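Local coordinates for protein glycosyltransferase Gtf1 (Streptococcus pneumoniae, PDB 4PQG) that is a GT-B-fold glycosyltransferase with an added extended beta-sheet domain and binds uridine-5'-diphosphate in a pocket of the chain, at residues 371-374 against 375-379; 238-242 against 243-247; 63-66 against 67-71; 230-233 against 234-238. One frame throughout, in Å; residues are numbered along the deposited sequence.

Interaction 1 of 4, residues 371-374 against 375-379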
ATOM      1  N   ASP A 371       4.564   9.977  13.747  1.00 22.41           N
ATOM      2  CA  ASP A 371       5.495  11.099  13.580  1.00 23.09           C
ATOM      3  C   ASP A 371       5.485  12.106  14.734  1.00 24.41           C
ATOM      4  O   ASP A 371       6.548  12.595  15.125  1.00 25.11           O
ATOM      5  CB  ASP A 371       5.353  11.816  12.222  1.00 23.19           C
ATOM      6  CG  ASP A 371       3.936  12.307  11.937  1.00 23.99           C
ATOM      7  OD1 ASP A 371       3.061  12.302  12.831  1.00 24.45           O
ATOM      8  OD2 ASP A 371       3.694  12.700  10.776  1.00 25.40           O
ATOM      9  N   SER A 372       4.305  12.415  15.279  1.00 23.82           N
ATOM     10  CA  SER A 372       4.225  13.344  16.406  1.00 23.08           C
ATOM     11  C   SER A 372       5.006  12.845  17.623  1.00 23.01           C
ATOM     12  O   SER A 372       5.823  13.581  18.178  1.00 22.37           O
ATOM     13  CB  SER A 372       2.776  13.644  16.787  1.00 22.31           C
ATOM     14  OG  SER A 372       2.092  14.247  15.708  1.00 21.80           O
ATOM     15  N   LEU A 373       4.765  11.600  18.035  1.00 21.83           N
ATOM     16  CA  LEU A 373       5.536  11.002  19.116  1.00 21.65           C
ATOM     17  C   LEU A 373       7.041  11.001  18.819  1.00 22.04           C
ATOM     18  O   LEU A 373       7.843  11.359  19.683  1.00 23.35           O
ATOM     19  CB  LEU A 373       5.025   9.586  19.450  1.00 22.07           C
ATOM     20  CG  LEU A 373       5.831   8.768  20.464  1.00 22.35           C
ATOM     21  CD1 LEU A 373       5.968   9.504  21.800  1.00 23.19           C
ATOM     22  CD2 LEU A 373       5.218   7.388  20.680  1.00 22.91           C
ATOM     23  N   LEU A 374       7.421  10.632  17.596  1.00 21.26           N
ATOM     24  CA  LEU A 374       8.830  10.515  17.246  1.00 21.21           C
ATOM     25  C   LEU A 374       9.578  11.863  17.338  1.00 22.49           C
ATOM     26  O   LEU A 374      10.675  11.925  17.892  1.00 20.82           O
ATOM     27  CB  LEU A 374       9.003   9.869  15.871  1.00 20.07           C
ATOM     28  CG  LEU A 374       8.495   8.437  15.669  1.00 20.60           C
ATOM     29  CD1 LEU A 374       8.863   7.973  14.261  1.00 20.18           C
ATOM     30  CD2 LEU A 374       9.034   7.465  16.718  1.00 19.53           C
ATOM     31  N   ARG A 375       8.968  12.917  16.793  1.00 22.95           N
ATOM     32  CA  ARG A 375       9.464  14.285  16.925  1.00 24.61           C
ATOM     33  C   ARG A 375       9.598  14.726  18.389  1.00 25.43           C
ATOM     34  O   ARG A 375      10.551  15.418  18.749  1.00 26.92           O
ATOM     35  CB  ARG A 375       8.539  15.252  16.187  1.00 24.80           C
ATOM     36  CG  ARG A 375       8.681  15.199  14.682  1.00 27.90           C
ATOM     37  CD  ARG A 375       8.045  16.398  14.003  1.00 30.09           C
ATOM     38  NE  ARG A 375       6.592  16.252  13.892  1.00 34.15           N
ATOM     39  CZ  ARG A 375       5.953  15.745  12.834  1.00 34.59           C
ATOM     40  NH1 ARG A 375       4.631  15.666  12.845  1.00 33.28           N
ATOM     41  NH2 ARG A 375       6.625  15.324  11.763  1.00 32.41           N
ATOM     42  N   GLU A 376       8.633  14.329  19.213  1.00 25.10           N
ATOM     43  CA  GLU A 376       8.636  14.636  20.633  1.00 26.92           C
ATOM     44  C   GLU A 376       9.827  13.989  21.367  1.00 27.16           C
ATOM     45  O   GLU A 376      10.524  14.668  22.123  1.00 26.06           O
ATOM     46  CB  GLU A 376       7.295  14.241  21.250  1.00 27.32           C
ATOM     47  CG  GLU A 376       7.228  14.283  22.765  1.00 31.17           C
ATOM     48  CD  GLU A 376       5.948  13.638  23.286  1.00 33.13           C
ATOM     49  OE1 GLU A 376       4.852  14.083  22.883  1.00 32.46           O
ATOM     50  OE2 GLU A 376       6.041  12.680  24.089  1.00 34.39           O
ATOM     51  N   ILE A 377      10.058  12.696  21.126  1.00 24.98           N
ATOM     52  CA  ILE A 377      11.202  11.984  21.691  1.00 25.60           C
ATOM     53  C   ILE A 377      12.538  12.617  21.266  1.00 27.66           C
ATOM     54  O   ILE A 377      13.426  12.845  22.102  1.00 27.54           O
ATOM     55  CB  ILE A 377      11.183  10.472  21.329  1.00 25.24           C
ATOM     56  CG1 ILE A 377       9.907   9.818  21.859  1.00 24.36           C
ATOM     57  CG2 ILE A 377      12.409   9.755  21.893  1.00 25.70           C
ATOM     58  CD1 ILE A 377       9.648   8.428  21.320  1.00 23.50           C
ATOM     59  N   ILE A 378      12.665  12.906  19.974  1.00 27.19           N
ATOM     60  CA  ILE A 378      13.858  13.526  19.421  1.00 27.96           C
ATOM     61  C   ILE A 378      14.102  14.908  20.048  1.00 30.23           C
ATOM     62  O   ILE A 378      15.228  15.206  20.473  1.00 29.51           O
ATOM     63  CB  ILE A 378      13.766  13.602  17.883  1.00 27.74           C
ATOM     64  CG1 ILE A 378      13.723  12.187  17.297  1.00 28.99           C
ATOM     65  CG2 ILE A 378      14.931  14.383  17.289  1.00 28.41           C
ATOM     66  CD1 ILE A 378      13.251  12.139  15.851  1.00 30.41           C
ATOM     67  N   ALA A 379      13.054  15.731  20.121  1.00 29.35           N
ATOM     68  CA  ALA A 379      13.159  17.054  20.742  1.00 31.42           C
ATOM     69  C   ALA A 379      13.607  16.941  22.198  1.00 32.24           C
ATOM     70  O   ALA A 379      14.558  17.614  22.601  1.00 32.76           O
ATOM     71  CB  ALA A 379      11.844  17.810  20.656  1.00 30.25           C
TER
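Leu374 and Ile378 form the packed side of helix 371-380, the crossover helix of the beta-alpha-beta unit that carries the chain from strand 361-365 to strand 387-391 in the group 1 glycosyl transferase domain. Ile378 CG1 stands opposite the carbonyl carbon and beside the backbone N (chi1 -64°), which lays that branch against the carbonyl of the preceding turn, 3.1 Å from Leu374 O to Ile378 CG1. The same oxygen accepts Ile378 N at 3.0 Å, a regular helical bond. Beyond the helix, Leu374 packs on Ile343 and Asp344 of helix 343-353, while Ile378 reaches Ile387 and Leu389 of the neighbouring strand.

One step round the helix the packing thins. Leu373, partly exposed, turns CD1 to within 3.9 Å of Ile377 CD1, the two side chains meeting at a slant. The looser, solvent-facing side carries Ser372, Arg375 and Glu376. Here Arg375, bent at chi3 (-80°), runs alongside Asp371 in the same direction, and its guanidinium plane is turned 43° from the carboxylate. Asp371 OD1 stays 3.7 Å from Arg375 NH1, a long salt bridge resting on charge alone, since the oxygen lies well out of the guanidinium plane and no N-H aims at it. What the flat group does meet, over one face, is Asp371 CB and Ser372 N.

Interaction 2 of 4, residues 238-242 against 243-247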
ATOM      1  N   GLU A 238     -18.164 -15.272  -4.870  1.00 25.29           N
ATOM      2  CA  GLU A 238     -19.221 -15.851  -5.683  1.00 27.68           C
ATOM      3  C   GLU A 238     -18.927 -15.719  -7.172  1.00 28.11           C
ATOM      4  O   GLU A 238     -19.021 -16.703  -7.922  1.00 28.61           O
ATOM      5  CB  GLU A 238     -20.556 -15.202  -5.345  1.00 29.18           C
ATOM      6  CG  GLU A 238     -21.137 -15.690  -4.031  1.00 32.41           C
ATOM      7  CD  GLU A 238     -22.376 -14.921  -3.625  1.00 35.26           C
ATOM      8  OE1 GLU A 238     -22.736 -13.936  -4.309  1.00 36.66           O
ATOM      9  OE2 GLU A 238     -22.992 -15.299  -2.616  1.00 36.04           O
ATOM     10  N   GLU A 239     -18.541 -14.517  -7.592  1.00 25.33           N
ATOM     11  CA  GLU A 239     -18.307 -14.239  -8.998  1.00 24.23           C
ATOM     12  C   GLU A 239     -17.008 -14.820  -9.529  1.00 25.55           C
ATOM     13  O   GLU A 239     -16.848 -14.971 -10.741  1.00 25.52           O
ATOM     14  CB  GLU A 239     -18.355 -12.733  -9.269  1.00 24.30           C
ATOM     15  CG  GLU A 239     -19.691 -12.090  -8.930  1.00 23.47           C
ATOM     16  CD  GLU A 239     -20.839 -12.721  -9.695  1.00 24.48           C
ATOM     17  OE1 GLU A 239     -20.661 -12.985 -10.910  1.00 23.74           O
ATOM     18  OE2 GLU A 239     -21.902 -12.944  -9.081  1.00 22.38           O
ATOM     19  N   ALA A 240     -16.086 -15.149  -8.630  1.00 25.67           N
ATOM     20  CA  ALA A 240     -14.805 -15.723  -9.030  1.00 27.33           C
ATOM     21  C   ALA A 240     -14.875 -17.239  -9.239  1.00 28.01           C
ATOM     22  O   ALA A 240     -13.932 -17.820  -9.768  1.00 29.32           O
ATOM     23  CB  ALA A 240     -13.723 -15.384  -8.013  1.00 26.57           C
ATOM     24  N   GLN A 241     -15.974 -17.869  -8.827  1.00 29.40           N
ATOM     25  CA  GLN A 241     -16.108 -19.328  -8.928  1.00 32.32           C
ATOM     26  C   GLN A 241     -16.024 -19.857 -10.366  1.00 34.40           C
ATOM     27  O   GLN A 241     -15.585 -20.981 -10.584  1.00 37.36           O
ATOM     28  CB  GLN A 241     -17.388 -19.819  -8.241  1.00 32.80           C
ATOM     29  CG  GLN A 241     -17.421 -19.578  -6.741  1.00 32.70           C
ATOM     30  CD  GLN A 241     -16.161 -20.069  -6.038  1.00 34.12           C
ATOM     31  OE1 GLN A 241     -15.947 -21.274  -5.903  1.00 34.67           O
ATOM     32  NE2 GLN A 241     -15.318 -19.135  -5.597  1.00 31.11           N
ATOM     33  N   THR A 242     -16.428 -19.043 -11.339  1.00 34.67           N
ATOM     34  CA  THR A 242     -16.344 -19.441 -12.746  1.00 36.35           C
ATOM     35  C   THR A 242     -14.920 -19.333 -13.279  1.00 36.30           C
ATOM     36  O   THR A 242     -14.618 -19.895 -14.323  1.00 37.92           O
ATOM     37  CB  THR A 242     -17.319 -18.667 -13.672  1.00 38.26           C
ATOM     38  OG1 THR A 242     -17.102 -17.252 -13.557  1.00 38.24           O
ATOM     39  CG2 THR A 242     -18.776 -19.001 -13.332  1.00 38.93           C
ATOM     40  N   ALA A 243     -14.053 -18.617 -12.560  1.00 32.80           N
ATOM     41  CA  ALA A 243     -12.630 -18.572 -12.877  1.00 31.59           C
ATOM     42  C   ALA A 243     -11.865 -19.407 -11.846  1.00 30.37           C
ATOM     43  O   ALA A 243     -12.347 -20.457 -11.420  1.00 31.67           O
ATOM     44  CB  ALA A 243     -12.127 -17.129 -12.894  1.00 32.31           C
ATOM     45  N   HIS A 244     -10.667 -18.954 -11.475  1.00 27.55           N
ATOM     46  CA  HIS A 244      -9.974 -19.479 -10.300  1.00 28.49           C
ATOM     47  C   HIS A 244      -9.785 -18.360  -9.320  1.00 27.14           C
ATOM     48  O   HIS A 244      -9.653 -17.206  -9.718  1.00 25.68           O
ATOM     49  CB  HIS A 244      -8.623 -20.076 -10.668  1.00 31.99           C
ATOM     50  CG  HIS A 244      -8.704 -21.169 -11.712  1.00 35.81           C
ATOM     51  ND1 HIS A 244      -8.925 -22.463 -11.395  1.00 37.23           N
ATOM     52  CD2 HIS A 244      -8.609 -21.113 -13.102  1.00 35.45           C
ATOM     53  CE1 HIS A 244      -8.959 -23.202 -12.527  1.00 37.84           C
ATOM     54  NE2 HIS A 244      -8.758 -22.376 -13.570  1.00 36.87           N
ATOM     55  N   LEU A 245      -9.766 -18.705  -8.036  1.00 25.51           N
ATOM     56  CA  LEU A 245      -9.693 -17.737  -6.958  1.00 23.51           C
ATOM     57  C   LEU A 245      -8.503 -18.046  -6.048  1.00 22.67           C
ATOM     58  O   LEU A 245      -8.398 -19.139  -5.489  1.00 23.03           O
ATOM     59  CB  LEU A 245     -11.002 -17.740  -6.148  1.00 22.06           C
ATOM     60  CG  LEU A 245     -11.058 -16.823  -4.920  1.00 21.91           C
ATOM     61  CD1 LEU A 245     -10.950 -15.359  -5.329  1.00 22.18           C
ATOM     62  CD2 LEU A 245     -12.309 -17.067  -4.095  1.00 22.68           C
ATOM     63  N   ALA A 246      -7.608 -17.075  -5.911  1.00 21.82           N
ATOM     64  CA  ALA A 246      -6.500 -17.162  -4.963  1.00 20.89           C
ATOM     65  C   ALA A 246      -6.642 -16.037  -3.939  1.00 20.92           C
ATOM     66  O   ALA A 246      -7.102 -14.939  -4.279  1.00 20.32           O
ATOM     67  CB  ALA A 246      -5.165 -17.065  -5.694  1.00 21.75           C
ATOM     68  N   VAL A 247      -6.293 -16.333  -2.688  1.00 19.68           N
ATOM     69  CA  VAL A 247      -6.291 -15.337  -1.603  1.00 19.58           C
ATOM     70  C   VAL A 247      -4.858 -15.200  -1.096  1.00 20.33           C
ATOM     71  O   VAL A 247      -4.231 -16.193  -0.693  1.00 19.86           O
ATOM     72  CB  VAL A 247      -7.231 -15.730  -0.442  1.00 19.42           C
ATOM     73  CG1 VAL A 247      -6.994 -14.858   0.802  1.00 18.92           C
ATOM     74  CG2 VAL A 247      -8.686 -15.677  -0.894  1.00 19.47           C
TER
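Leu245 and Ala240 meet where helix 233-240 gives way, through a tight turn, to strand 244-248, and the leucine side chain can be followed outward as a worked case of how such a corner closes. Its CB lies 4.1 Å from Ala240 CB, the first apolar touch across the turn. With CG anti to the backbone N (chi1 177°), the branch point runs on past the alanine, in the direction of Phe237, and the two methyls divide between two neighbours. CD1 presses on the alanine, 3.9 Å from Leu245 CD1 to Ala240 CB. CD2 comes instead to the amide of Gln241, with 3.9 Å between Leu245 CD2 and Gln241 NE2. That nitrogen is not left to the methyl alone: the glutamine chain, folded at chi2, hands NE2 to Phe237 O and to Lys279 O.

The backbone link is a type I beta turn from Ala240 to Ala243. Ala243 N donates to Ala240 O at 2.9 Å, but the bond is bent, with an N-H...O angle of 138°, and the donor sits well above the carbonyl plane. Ala243 CB tucks in at 3.7 Å from the same Ala240 O, and this buried methyl also touches Asp222.

The turn completes the beta-alpha-beta unit of strand 223-226, helix 233-240 and strand 244-248. In the parallel sheet strand 244-248 runs between strands 223-226 and 282-285, with Leu245 packed on Phe237 of the helix and Val224 of the adjacent strand.

Interaction 3 of 4, residues 63-66 against 67-71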
ATOM      1  N   ILE A  63       3.939   4.203  -7.896  1.00 23.37           N
ATOM      2  CA  ILE A  63       4.353   2.944  -7.298  1.00 24.40           C
ATOM      3  C   ILE A  63       4.863   1.988  -8.387  1.00 24.82           C
ATOM      4  O   ILE A  63       5.409   0.921  -8.104  1.00 24.73           O
ATOM      5  CB  ILE A  63       3.175   2.352  -6.470  1.00 25.07           C
ATOM      6  CG1 ILE A  63       3.659   1.487  -5.321  1.00 24.92           C
ATOM      7  CG2 ILE A  63       2.191   1.590  -7.333  1.00 25.32           C
ATOM      8  CD1 ILE A  63       2.500   1.014  -4.464  1.00 24.38           C
ATOM      9  N   GLY A  64       4.684   2.396  -9.642  1.00 25.58           N
ATOM     10  CA  GLY A  64       5.260   1.690 -10.753  1.00 25.40           C
ATOM     11  C   GLY A  64       4.348   0.807 -11.583  1.00 25.70           C
ATOM     12  O   GLY A  64       4.850   0.093 -12.448  1.00 26.54           O
ATOM     13  N   PHE A  65       3.030   0.833 -11.356  1.00 24.33           N
ATOM     14  CA  PHE A  65       2.111   0.111 -12.264  1.00 23.12           C
ATOM     15  C   PHE A  65       2.105   0.818 -13.634  1.00 23.49           C
ATOM     16  O   PHE A  65       2.208   2.043 -13.699  1.00 23.53           O
ATOM     17  CB  PHE A  65       0.670   0.108 -11.732  1.00 22.22           C
ATOM     18  CG  PHE A  65       0.452  -0.719 -10.505  1.00 21.77           C
ATOM     19  CD1 PHE A  65       0.505  -2.118 -10.549  1.00 21.03           C
ATOM     20  CD2 PHE A  65       0.139  -0.106  -9.307  1.00 21.64           C
ATOM     21  CE1 PHE A  65       0.279  -2.872  -9.405  1.00 21.33           C
ATOM     22  CE2 PHE A  65      -0.084  -0.857  -8.156  1.00 21.96           C
ATOM     23  CZ  PHE A  65      -0.022  -2.237  -8.204  1.00 21.73           C
ATOM     24  N   ASP A  66       2.003   0.054 -14.725  1.00 24.84           N
ATOM     25  CA  ASP A  66       1.712   0.645 -16.039  1.00 25.65           C
ATOM     26  C   ASP A  66       0.237   0.992 -16.070  1.00 24.45           C
ATOM     27  O   ASP A  66      -0.566   0.248 -15.506  1.00 24.62           O
ATOM     28  CB  ASP A  66       1.962  -0.357 -17.165  1.00 27.51           C
ATOM     29  CG  ASP A  66       3.409  -0.756 -17.287  1.00 29.66           C
ATOM     30  OD1 ASP A  66       4.305   0.098 -17.152  1.00 29.90           O
ATOM     31  OD2 ASP A  66       3.642  -1.941 -17.550  1.00 31.89           O
ATOM     32  N   ASP A  67      -0.117   2.092 -16.742  1.00 25.03           N
ATOM     33  CA  ASP A  67      -1.517   2.523 -16.860  1.00 25.68           C
ATOM     34  C   ASP A  67      -2.437   1.399 -17.347  1.00 25.61           C
ATOM     35  O   ASP A  67      -3.556   1.259 -16.866  1.00 25.00           O
ATOM     36  CB  ASP A  67      -1.655   3.733 -17.794  1.00 25.89           C
ATOM     37  CG  ASP A  67      -1.010   4.988 -17.237  1.00 27.01           C
ATOM     38  OD1 ASP A  67      -0.479   4.978 -16.090  1.00 25.86           O
ATOM     39  OD2 ASP A  67      -1.040   6.001 -17.961  1.00 27.90           O
ATOM     40  N   ASN A  68      -1.965   0.583 -18.286  1.00 25.53           N
ATOM     41  CA  ASN A  68      -2.820  -0.484 -18.804  1.00 26.57           C
ATOM     42  C   ASN A  68      -2.921  -1.694 -17.873  1.00 26.57           C
ATOM     43  O   ASN A  68      -3.614  -2.646 -18.179  1.00 28.07           O
ATOM     44  CB  ASN A  68      -2.413  -0.889 -20.228  1.00 29.11           C
ATOM     45  CG  ASN A  68      -1.039  -1.529 -20.284  1.00 30.98           C
ATOM     46  OD1 ASN A  68      -0.575  -2.160 -19.322  1.00 30.06           O
ATOM     47  ND2 ASN A  68      -0.377  -1.376 -21.424  1.00 33.20           N
ATOM     48  N   GLN A  69      -2.229  -1.654 -16.739  1.00 26.32           N
ATOM     49  CA  GLN A  69      -2.432  -2.653 -15.684  1.00 25.15           C
ATOM     50  C   GLN A  69      -3.461  -2.201 -14.622  1.00 24.92           C
ATOM     51  O   GLN A  69      -3.732  -2.938 -13.674  1.00 25.64           O
ATOM     52  CB  GLN A  69      -1.098  -2.940 -14.994  1.00 25.91           C
ATOM     53  CG  GLN A  69      -0.167  -3.869 -15.746  1.00 26.76           C
ATOM     54  CD  GLN A  69       1.174  -4.009 -15.050  1.00 27.47           C
ATOM     55  OE1 GLN A  69       1.819  -3.013 -14.707  1.00 28.14           O
ATOM     56  NE2 GLN A  69       1.605  -5.249 -14.844  1.00 27.90           N
ATOM     57  N   VAL A  70      -4.024  -1.000 -14.767  1.00 22.47           N
ATOM     58  CA  VAL A  70      -4.827  -0.417 -13.686  1.00 21.03           C
ATOM     59  C   VAL A  70      -6.320  -0.393 -13.997  1.00 21.40           C
ATOM     60  O   VAL A  70      -6.723   0.111 -15.044  1.00 21.50           O
ATOM     61  CB  VAL A  70      -4.337   1.003 -13.330  1.00 20.62           C
ATOM     62  CG1 VAL A  70      -5.262   1.668 -12.308  1.00 19.21           C
ATOM     63  CG2 VAL A  70      -2.910   0.934 -12.804  1.00 20.07           C
ATOM     64  N   ILE A  71      -7.124  -0.951 -13.088  1.00 19.89           N
ATOM     65  CA  ILE A  71      -8.587  -0.784 -13.115  1.00 19.94           C
ATOM     66  C   ILE A  71      -9.055  -0.093 -11.829  1.00 19.31           C
ATOM     67  O   ILE A  71      -8.697  -0.513 -10.720  1.00 19.51           O
ATOM     68  CB  ILE A  71      -9.329  -2.129 -13.267  1.00 19.41           C
ATOM     69  CG1 ILE A  71      -9.105  -2.689 -14.680  1.00 20.19           C
ATOM     70  CG2 ILE A  71     -10.827  -1.931 -13.033  1.00 20.49           C
ATOM     71  CD1 ILE A  71      -9.633  -4.092 -14.919  1.00 19.73           C
TER
HETATM   72  O   HOH W   1      -0.122   3.884 -13.580  1.00 21.63           O
HETATM   73  O   HOH W   2       1.872  -3.440 -18.968  1.00 28.15           O
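Asp66 and Gln69 grip each other twice across a short 3-10 turn that links helix 56-63 to strand 70-72, the outermost strand at one end of the N-terminal parallel sheet. Asp66 N donates to Gln69 OE1 at 3.1 Å, nearly straight and in the plane of the amide carbonyl. In return Gln69 N bonds to Asp66 O at 2.8 Å, this time from above the carbonyl plane. The glutamine chain, extended beyond CG (chi2 175°), reaches back to the start of the turn. Beside the pair, Phe65 CB rests 3.8 Å from Val70 CG2, and Gln69 OE1 lies at the edge of the Phe65 ring.

A second shell fixes this buried amide: Arg37 NH1 also donates to Gln69 OE1, and Gln69 NE2 is given to Ala33 O of helix 24-38. Phe65 itself meets the ring of Phe45 and packs on Ala33. Further back, Gly64, with positive phi (103°), ends helix 56-63 in a Schellman motif. Two waters bridge the turn on different flanks. One donates to Phe65 O and to Asp67 OD1, which Gln57 also holds; the other donates to Asp66 OD2 at 2.7 Å and to Asn68 OD1 at 2.8 Å.

Interaction 4 of 4, residues 230-233 against 234-238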
ATOM      1  N   THR A 230     -12.280  -6.248   2.448  1.00 25.40           N
ATOM      2  CA  THR A 230     -13.292  -5.745   3.389  1.00 26.63           C
ATOM      3  C   THR A 230     -14.486  -5.160   2.648  1.00 25.71           C
ATOM      4  O   THR A 230     -14.315  -4.281   1.827  1.00 27.45           O
ATOM      5  CB  THR A 230     -12.719  -4.677   4.350  1.00 27.75           C
ATOM      6  OG1 THR A 230     -11.778  -5.301   5.227  1.00 29.08           O
ATOM      7  CG2 THR A 230     -13.839  -4.052   5.183  1.00 27.15           C
ATOM      8  N   GLY A 231     -15.678  -5.684   2.917  1.00 25.45           N
ATOM      9  CA  GLY A 231     -16.912  -5.180   2.333  1.00 27.36           C
ATOM     10  C   GLY A 231     -17.400  -5.916   1.084  1.00 27.80           C
ATOM     11  O   GLY A 231     -18.599  -5.908   0.789  1.00 28.64           O
ATOM     12  N   ILE A 232     -16.476  -6.555   0.366  1.00 26.72           N
ATOM     13  CA  ILE A 232     -16.740  -7.075  -0.986  1.00 26.35           C
ATOM     14  C   ILE A 232     -16.443  -8.579  -1.156  1.00 25.73           C
ATOM     15  O   ILE A 232     -16.658  -9.151  -2.238  1.00 24.52           O
ATOM     16  CB  ILE A 232     -15.934  -6.275  -2.042  1.00 26.76           C
ATOM     17  CG1 ILE A 232     -14.424  -6.395  -1.791  1.00 27.26           C
ATOM     18  CG2 ILE A 232     -16.348  -4.810  -2.041  1.00 28.93           C
ATOM     19  CD1 ILE A 232     -13.570  -5.864  -2.919  1.00 28.48           C
ATOM     20  N   GLY A 233     -15.946  -9.196  -0.086  1.00 24.61           N
ATOM     21  CA  GLY A 233     -15.546 -10.612  -0.060  1.00 25.20           C
ATOM     22  C   GLY A 233     -16.522 -11.612  -0.645  1.00 24.08           C
ATOM     23  O   GLY A 233     -16.163 -12.429  -1.489  1.00 24.09           O
ATOM     24  N   GLN A 234     -17.756 -11.565  -0.182  1.00 25.15           N
ATOM     25  CA  GLN A 234     -18.763 -12.498  -0.626  1.00 25.90           C
ATOM     26  C   GLN A 234     -19.009 -12.417  -2.129  1.00 25.43           C
ATOM     27  O   GLN A 234     -19.094 -13.446  -2.808  1.00 24.70           O
ATOM     28  CB  GLN A 234     -20.050 -12.214   0.103  1.00 29.33           C
ATOM     29  CG  GLN A 234     -21.157 -13.199  -0.202  1.00 30.23           C
ATOM     30  CD  GLN A 234     -22.228 -13.128   0.844  1.00 33.70           C
ATOM     31  OE1 GLN A 234     -21.970 -12.710   1.979  1.00 37.36           O
ATOM     32  NE2 GLN A 234     -23.441 -13.528   0.481  1.00 35.27           N
ATOM     33  N   VAL A 235     -19.141 -11.186  -2.624  1.00 24.06           N
ATOM     34  CA  VAL A 235     -19.402 -10.915  -4.046  1.00 23.35           C
ATOM     35  C   VAL A 235     -18.216 -11.340  -4.914  1.00 22.49           C
ATOM     36  O   VAL A 235     -18.399 -11.937  -5.979  1.00 22.30           O
ATOM     37  CB  VAL A 235     -19.726  -9.418  -4.266  1.00 22.45           C
ATOM     38  CG1 VAL A 235     -19.777  -9.104  -5.744  1.00 22.45           C
ATOM     39  CG2 VAL A 235     -21.055  -9.072  -3.594  1.00 22.28           C
ATOM     40  N   VAL A 236     -17.002 -11.043  -4.461  1.00 21.47           N
ATOM     41  CA  VAL A 236     -15.799 -11.507  -5.158  1.00 21.89           C
ATOM     42  C   VAL A 236     -15.726 -13.056  -5.190  1.00 22.15           C
ATOM     43  O   VAL A 236     -15.479 -13.657  -6.244  1.00 21.62           O
ATOM     44  CB  VAL A 236     -14.518 -10.880  -4.539  1.00 21.92           C
ATOM     45  CG1 VAL A 236     -13.251 -11.463  -5.158  1.00 22.56           C
ATOM     46  CG2 VAL A 236     -14.530  -9.381  -4.737  1.00 23.54           C
ATOM     47  N   PHE A 237     -15.964 -13.684  -4.038  1.00 22.20           N
ATOM     48  CA  PHE A 237     -15.941 -15.136  -3.905  1.00 23.04           C
ATOM     49  C   PHE A 237     -16.931 -15.777  -4.871  1.00 24.88           C
ATOM     50  O   PHE A 237     -16.566 -16.682  -5.632  1.00 24.52           O
ATOM     51  CB  PHE A 237     -16.225 -15.584  -2.451  1.00 21.95           C
ATOM     52  CG  PHE A 237     -14.977 -15.768  -1.604  1.00 22.55           C
ATOM     53  CD1 PHE A 237     -14.820 -16.907  -0.812  1.00 21.86           C
ATOM     54  CD2 PHE A 237     -13.961 -14.806  -1.599  1.00 21.16           C
ATOM     55  CE1 PHE A 237     -13.678 -17.097  -0.041  1.00 22.35           C
ATOM     56  CE2 PHE A 237     -12.812 -14.990  -0.821  1.00 22.02           C
ATOM     57  CZ  PHE A 237     -12.671 -16.139  -0.041  1.00 21.52           C
ATOM     58  N   GLU A 238     -18.164 -15.272  -4.870  1.00 25.29           N
ATOM     59  CA  GLU A 238     -19.221 -15.851  -5.683  1.00 27.68           C
ATOM     60  C   GLU A 238     -18.927 -15.719  -7.172  1.00 28.11           C
ATOM     61  O   GLU A 238     -19.021 -16.703  -7.922  1.00 28.61           O
ATOM     62  CB  GLU A 238     -20.556 -15.202  -5.345  1.00 29.18           C
ATOM     63  CG  GLU A 238     -21.137 -15.690  -4.031  1.00 32.41           C
ATOM     64  CD  GLU A 238     -22.376 -14.921  -3.625  1.00 35.26           C
ATOM     65  OE1 GLU A 238     -22.736 -13.936  -4.309  1.00 36.66           O
ATOM     66  OE2 GLU A 238     -22.992 -15.299  -2.616  1.00 36.04           O
TER
HETATM   67  O   HOH W   3     -19.534  -8.830  -0.499  1.00 28.83           O
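Gly233, Ile232 and Val236 bury most of this contact, and the backbone carbonyls of the first two do much of the holding. Ile232 O accepts Val236 N at 2.9 Å, nearly straight, and Val236 CG2 leans on the same oxygen at 3.3 Å. The side chains then cross: Ile232 CD1 approaches Val236 CG2 to 4.1 Å. The isoleucine torsion (chi1 61°) sets CG1 between its own backbone N and carbonyl carbon, which brings the branch to the valine.

Gly233 takes part only through its main chain, yet its oxygen is closely wrapped. Phe237 N donates to Gly233 O at 2.8 Å, and the ring comes up obliquely beside it, with Phe237 CD2 3.2 Å from Gly233 O. Here helix 233-240 begins, with Ile232 at the N-cap, after the loop that follows strand 223-226 in the Rossmann-like N-terminal half. Just upstream, Gly231 turns the chain into the helix with a positive phi (96°), a backbone shape that suits glycine. A water bridges the corner, accepting Val235 N at 3.2 Å and donating weakly to Gly231 O.

Around this contact, Ile232 and Val235 touch Val209 of helix 205-215. Val236 lies against Leu226 of strand 223-226, and the ring of Phe237 meets that of Tyr272 edge-to-face.

Interactions 2 and 4 are the close pair: they share Glu238 and lie toward the two ends of helix 233-240, touching where Leu245 CD2 comes 3.8 Å from Phe237 CD2. Interaction 4 is the buried one, built on backbone carbonyls with aliphatic and aromatic groups packed round them; interaction 2, partly buried, has one bent turn bond and a small apolar touch. Interaction 3 belongs to the same parallel sheet as interaction 2, about 22 Å away between centres, but there a side-chain amide and waters take over the polar work. Interaction 1 stands apart in the other half of the GT-B fold, its helix apolar on one face, its other face carrying a long, charge-only Asp-Arg pair.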